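Local atomic coordinates of F-actin-capping protein subunit alpha (Dictyostelium discoideum, PDB entry 4AKR), a protein that binds the fast-growing barbed ends of actin filaments independently of calcium, blocking subunit exchange there without severing the filaments. Residues Gln55-Gln60 with Ile88-Ile93; Ser212-Ala215 with Ser219-Val222. All coordinates share one frame; numbering follows the deposited sequence.

Contact 1 (Gln55-Gln60 with Ile88-Ile93); sequences QMVSVQ and ITYDHI
V59 CG1 meets the Y90 ring obliquely, 3.6 Å from CE1 and a little farther from CD1, and this is the tight part of the contact. Y90 reaches it because its CG stands anti to the backbone N (chi1 -173°), which carries the ring across a gap where the CA atoms of V59 and Y90 are still 9.2 Å apart. Farther out on the same ring, V57 CG2 rests 3.8 Å from Y90 OH, the two side chains crossing at about a right angle. Within 88-93, H92 CD2 lies at the edge of the phenol ring, in its plane, while Y90 CD2 sits over the rim of one imidazole face. No hydrogen bond joins the segments; methyl groups of V57 and V59 meet the phenol ring, its hydroxyl and I88. The segments run in roughly opposite senses, well inclined to each other, and are not paired as strands. The contact packs the hairpin of strands 58-61 and 64-67 against the four-stranded antiparallel sheet that holds 86-91, with V97 of the latter touching both V59 and I88. A Schellman motif at M56, with V57 N bonded to N52 O and M56 N to T53 O, ends helix 44-55 and turns the chain into this hairpin; N52 also touches V57 and Y90. Packing is looser at the other end, where V59 CG2 and I88 CD1 come no closer than 4.4 Å. V59, I88 and Y90 are buried, whereas V57 is partly exposed, and S58 and Q60 point away from 88-93 into solvent.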
# COMPACT_ATOMS: atom_id res chain seq x y z
N GLN A 55 15.45 4.28 3.61
CA GLN A 55 14.55 5.35 3.18
C GLN A 55 15.41 6.54 2.73
O GLN A 55 14.92 7.46 2.07
CB GLN A 55 13.67 5.81 4.33
CG GLN A 55 12.54 4.88 4.67
CD GLN A 55 11.43 4.93 3.64
OE1 GLN A 55 10.93 6.01 3.30
NE2 GLN A 55 11.03 3.77 3.14
N MET A 56 16.69 6.51 3.11
CA MET A 56 17.60 7.59 2.78
C MET A 56 16.99 8.92 3.27
O MET A 56 16.78 9.85 2.50
CB MET A 56 17.86 7.66 1.27
CG MET A 56 18.35 6.35 0.66
SD MET A 56 19.26 6.57 -0.89
CE MET A 56 17.97 6.98 -2.02
N VAL A 57 16.69 8.96 4.57
CA VAL A 57 16.13 10.16 5.18
C VAL A 57 17.14 11.31 5.07
O VAL A 57 18.34 11.10 4.92
CB VAL A 57 15.79 9.91 6.67
CG1 VAL A 57 14.72 8.82 6.79
CG2 VAL A 57 17.06 9.50 7.44
N SER A 58 16.64 12.54 5.12
CA SER A 58 17.49 13.72 5.02
C SER A 58 17.62 14.37 6.40
O SER A 58 16.76 14.21 7.26
CB SER A 58 16.90 14.73 4.04
OG SER A 58 15.69 15.26 4.54
N VAL A 59 18.71 15.11 6.59
CA VAL A 59 18.97 15.78 7.85
C VAL A 59 19.47 17.19 7.57
O VAL A 59 19.89 17.50 6.45
CB VAL A 59 20.06 15.04 8.67
CG1 VAL A 59 19.57 13.66 9.08
CG2 VAL A 59 21.33 14.90 7.83
N GLN A 60 19.41 18.04 8.58
CA GLN A 60 19.89 19.41 8.44
C GLN A 60 21.14 19.54 9.27
O GLN A 60 21.14 19.16 10.44
CB GLN A 60 18.86 20.43 8.94
CG GLN A 60 17.61 20.56 8.10
CD GLN A 60 17.90 20.97 6.66
OE1 GLN A 60 18.80 21.76 6.40
NE2 GLN A 60 17.10 20.45 5.73
N ILE A 88 28.89 13.08 9.77
CA ILE A 88 27.71 13.35 10.58
C ILE A 88 27.40 12.19 11.52
O ILE A 88 27.30 11.04 11.09
CB ILE A 88 26.49 13.58 9.67
CG1 ILE A 88 26.77 14.75 8.73
CG2 ILE A 88 25.26 13.85 10.51
CD1 ILE A 88 25.74 14.93 7.64
N THR A 89 27.29 12.50 12.81
CA THR A 89 26.94 11.50 13.81
C THR A 89 25.42 11.62 13.91
O THR A 89 24.88 12.73 14.01
CB THR A 89 27.61 11.80 15.17
OG1 THR A 89 29.04 11.85 14.99
CG2 THR A 89 27.29 10.70 16.19
N TYR A 90 24.75 10.47 13.90
CA TYR A 90 23.28 10.43 13.91
C TYR A 90 22.67 9.45 14.92
O TYR A 90 23.15 8.34 15.09
CB TYR A 90 22.82 10.04 12.50
CG TYR A 90 21.33 10.08 12.24
CD1 TYR A 90 20.66 11.30 12.13
CD2 TYR A 90 20.62 8.91 12.01
CE1 TYR A 90 19.32 11.35 11.78
CE2 TYR A 90 19.28 8.95 11.66
CZ TYR A 90 18.64 10.17 11.54
OH TYR A 90 17.32 10.22 11.15
N ASP A 91 21.61 9.88 15.59
CA ASP A 91 20.93 9.01 16.55
C ASP A 91 19.74 8.40 15.84
O ASP A 91 18.72 9.07 15.65
CB ASP A 91 20.42 9.79 17.76
CG ASP A 91 19.87 8.87 18.84
OD1 ASP A 91 19.00 8.03 18.51
OD2 ASP A 91 20.30 9.00 20.00
N HIS A 92 19.85 7.13 15.45
CA HIS A 92 18.78 6.45 14.73
C HIS A 92 17.45 6.30 15.45
O HIS A 92 16.40 6.22 14.82
CB HIS A 92 19.24 5.06 14.28
CG HIS A 92 20.15 5.09 13.09
ND1 HIS A 92 21.51 4.87 13.19
CD2 HIS A 92 19.90 5.33 11.79
CE1 HIS A 92 22.06 4.96 11.99
NE2 HIS A 92 21.10 5.24 11.12
N ILE A 93 17.48 6.25 16.77
CA ILE A 93 16.24 6.09 17.51
C ILE A 93 15.47 7.40 17.66
O ILE A 93 14.25 7.42 17.56
CB ILE A 93 16.51 5.48 18.90
CG1 ILE A 93 17.04 4.05 18.72
CG2 ILE A 93 15.23 5.47 19.72
CD1 ILE A 93 17.38 3.34 19.99

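Contact 2 (Ser212-Ala215 with Ser219-Val222); sequences SPSA and STAV
T220 and A215 make the closest direct approach: T220 OG1 lies 2.9 Å from A215 N and 3.1 Å from A215 O. The hydroxyl gets there because OG1 is anti to the T220 carbonyl carbon and beside the backbone N (chi1 -59°), so it faces the turn before the helix, where it also makes a weak hydrogen bond to D216 O. In van der Waals contact, P213 O lies 3.8 Å from T220 CA, and the T220 methyl CG2 stands a little farther from the same oxygen. S214 CB is directed away from the helix, yet its OG ends 4.3 Å from T220 OG1.

Water 1 supplies the clear polar link. It accepts from S212 OG at 2.8 Å and donates to P213 O and, at 2.9 Å, to T220 O, so a helix carbonyl is tied to two consecutive residues of the strand. Water 2 donates to S214 OG and A215 O at distances short enough to leave its position in doubt, and it lies 2.9 Å from T220 OG1. S214 OG is fixed chiefly by a hydrogen bond to K176 O. S219 OG bonds to D216 OD2, just ahead of the helix.

The contact spans the short connection from strand 198-213 to the long helix 217-248; the strand is the last of this chain's five-stranded antiparallel sheet, at its margin within the chain. Strand 181-194 lies alongside, with V182 touching S212, S214 and T220, and helix 112-129 covers the helix start through F118, on T220 and A221, and E121, on A221 and V222.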
# COMPACT_ATOMS: atom_id res chain seq x y z
N SER A 212 27.82 5.39 -21.15
CA SER A 212 28.30 6.65 -21.70
C SER A 212 29.84 6.71 -21.66
O SER A 212 30.48 5.94 -20.94
CB SER A 212 27.67 7.82 -20.94
OG SER A 212 27.70 7.60 -19.55
N PRO A 213 30.44 7.62 -22.44
CA PRO A 213 31.89 7.81 -22.52
C PRO A 213 32.63 8.19 -21.24
O PRO A 213 32.18 9.03 -20.47
CB PRO A 213 32.04 8.90 -23.59
CG PRO A 213 30.79 8.79 -24.40
CD PRO A 213 29.74 8.55 -23.35
N SER A 214 33.79 7.56 -21.04
CA SER A 214 34.63 7.85 -19.89
C SER A 214 35.88 8.57 -20.40
O SER A 214 36.79 7.93 -20.93
CB SER A 214 35.04 6.56 -19.18
OG SER A 214 36.02 6.83 -18.19
N ALA A 215 35.90 9.90 -20.26
CA ALA A 215 37.03 10.72 -20.71
C ALA A 215 37.49 11.62 -19.57
O ALA A 215 37.77 11.14 -18.46
CB ALA A 215 36.60 11.56 -21.91
N SER A 219 33.58 15.86 -18.46
CA SER A 219 32.77 15.21 -19.50
C SER A 219 32.11 13.93 -19.01
O SER A 219 30.92 13.73 -19.21
CB SER A 219 33.64 14.87 -20.72
OG SER A 219 34.11 16.05 -21.34
N THR A 220 32.90 13.08 -18.38
CA THR A 220 32.43 11.81 -17.85
C THR A 220 31.19 12.03 -16.99
O THR A 220 30.21 11.29 -17.10
CB THR A 220 33.53 11.15 -16.99
OG1 THR A 220 34.70 10.95 -17.79
CG2 THR A 220 33.08 9.81 -16.46
N ALA A 221 31.23 13.06 -16.16
CA ALA A 221 30.11 13.40 -15.28
C ALA A 221 28.91 13.90 -16.07
O ALA A 221 27.79 13.44 -15.88
CB ALA A 221 30.55 14.45 -14.27
N VAL A 222 29.16 14.86 -16.96
CA VAL A 222 28.12 15.45 -17.78
C VAL A 222 27.40 14.42 -18.63
O VAL A 222 26.17 14.41 -18.70
CB VAL A 222 28.68 16.56 -18.69
CG1 VAL A 222 27.64 16.99 -19.71
CG2 VAL A 222 29.12 17.75 -17.85
O HOH W 1 29.67 9.61 -19.34
O HOH W 2 36.85 9.12 -17.24

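In the fold
After N-terminal helices 4-16 and 23-31, helix 44-55 leads into the hairpin 58-61/64-67, and contact 1 closes a loop of 27 residues when strand 86-91 comes back against that hairpin. The chain then runs through strand 96-102 and helix 112-129 into the five-stranded sheet. Contact 2 closes only the three-residue connection from the sheet's last strand to helix 217-248. The two loops lie in series, neither nesting nor crossing, with centres 32 Å apart and nearest atoms about 18 Å apart. The large sheet meets both: S153 and R166 bond to M56 and Q55 of contact 1, while V182 touches contact 2.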